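Local coordinates for adenylate kinase (PDB 2XB4) that catalyses the reversible transfer of a phosphoryl group between ATP and AMP, giving two ADP, and carries a metal ion such as zinc, at the interface of chains A and B. Sequence-based numbering; all coordinates share one arbitrary frame. Chains: chain A/B, Adenylate kinase.

The interface of chains A and B. Residues chain A 58, 87-88, 176; chain B 55-57.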
# COMPACT_ATOMS: atom_id res chain seq x y z
N LEU A 58 -24.83 11.56 11.97
CA LEU A 58 -24.72 12.47 10.84
C LEU A 58 -25.21 13.89 11.16
O LEU A 58 -26.03 14.10 12.05
CB LEU A 58 -25.49 11.93 9.60
CG LEU A 58 -24.95 10.61 9.04
CD1 LEU A 58 -25.68 10.19 7.75
CD2 LEU A 58 -23.43 10.71 8.75
N ARG A 87 -26.94 13.57 -2.26
CA ARG A 87 -26.81 12.13 -2.52
C ARG A 87 -28.15 11.38 -2.54
O ARG A 87 -28.22 10.18 -2.94
CB ARG A 87 -25.93 11.48 -1.43
CG ARG A 87 -24.42 11.89 -1.54
CD ARG A 87 -23.73 11.07 -0.42
NE ARG A 87 -23.06 9.86 -0.96
CZ ARG A 87 -22.72 8.79 -0.19
NH1 ARG A 87 -23.05 8.81 1.14
NH2 ARG A 87 -22.05 7.73 -0.70
N ASN A 88 -29.18 12.02 -2.03
CA ASN A 88 -30.48 11.33 -1.99
C ASN A 88 -31.58 12.36 -2.31
O ASN A 88 -31.30 13.58 -2.42
CB ASN A 88 -30.67 10.60 -0.62
CG ASN A 88 -30.66 11.57 0.62
OD1 ASN A 88 -31.21 12.65 0.58
ND2 ASN A 88 -30.03 11.14 1.73
N ILE A 176 -25.75 3.09 -2.99
CA ILE A 176 -26.38 4.36 -2.77
C ILE A 176 -26.50 5.09 -4.12
O ILE A 176 -27.55 5.64 -4.43
CB ILE A 176 -25.55 5.23 -1.80
CG1 ILE A 176 -25.60 4.58 -0.39
CG2 ILE A 176 -26.09 6.71 -1.75
CD1 ILE A 176 -24.30 5.03 0.51
N ARG B 55 -29.71 5.13 1.13
CA ARG B 55 -29.92 6.60 0.94
C ARG B 55 -28.67 7.35 1.48
O ARG B 55 -28.62 8.58 1.40
CB ARG B 55 -31.01 7.11 1.96
CG ARG B 55 -32.35 7.14 1.67
CD ARG B 55 -33.13 7.67 2.94
NE ARG B 55 -34.20 6.79 2.83
CZ ARG B 55 -34.84 6.07 3.70
NH1 ARG B 55 -34.77 6.16 5.03
NH2 ARG B 55 -35.63 5.26 3.11
N GLY B 56 -27.72 6.65 2.10
CA GLY B 56 -26.67 7.27 2.84
C GLY B 56 -27.07 7.78 4.24
O GLY B 56 -26.39 8.62 4.78
N ASP B 57 -28.18 7.34 4.82
CA ASP B 57 -28.47 7.78 6.20
C ASP B 57 -28.01 6.66 7.17
O ASP B 57 -27.81 5.49 6.75
CB ASP B 57 -29.98 8.01 6.36
CG ASP B 57 -30.51 9.17 5.51
OD1 ASP B 57 -29.81 10.20 5.33
OD2 ASP B 57 -31.65 9.08 5.04
O HOH W 1 -30.25 12.71 4.18
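The flat carboxamide of A:Asn88 points the N-H group of ND2 at the B:Arg55–B:Asp57 loop, with the backbone O of B:Arg55 almost in the amide plane. The guanidinium of A:Arg87 has CG2 of A:Ile176 over the centre of one face, 4.2 Å above the plane, and NH1 of A:Arg87 comes within 4.3 Å of B:Gly56 CA. A:Asn88 ND2 gives a nearly straight hydrogen bond to the backbone O of B:Arg55 (2.9 Å, 169° at H), the donor tilted from the plane of the carbonyl. A:Asn88 ND2 also bonds a water at 2.9 Å, which in turn lies 2.8 Å from the carboxylate OD1 of B:Asp57, so the amide nitrogen reaches the loop both directly and through a water. The amide and carboxylate planes stand 65° apart. With CG between the backbone N and the carbonyl carbon (chi1 61°), the A:Asn88 amide is directed at the loop. A:Ile176 touches B:Gly56 through its CD1 tip, 4.0 Å from CA of the glycine. On the other flank, CD1 of A:Leu58 reaches the O of B:Gly56 at 3.4 Å and packs on B:Asp57 CA. B:Gly56 thus sits between apolar groups. The patch recurs with chains exchanged about a two-fold axis. Because the enzyme is a monomer, the pairing may belong to the crystal; it brings the probable AMP-site residues A:Leu58, A:Arg87 and B:Asp57 together across the interface.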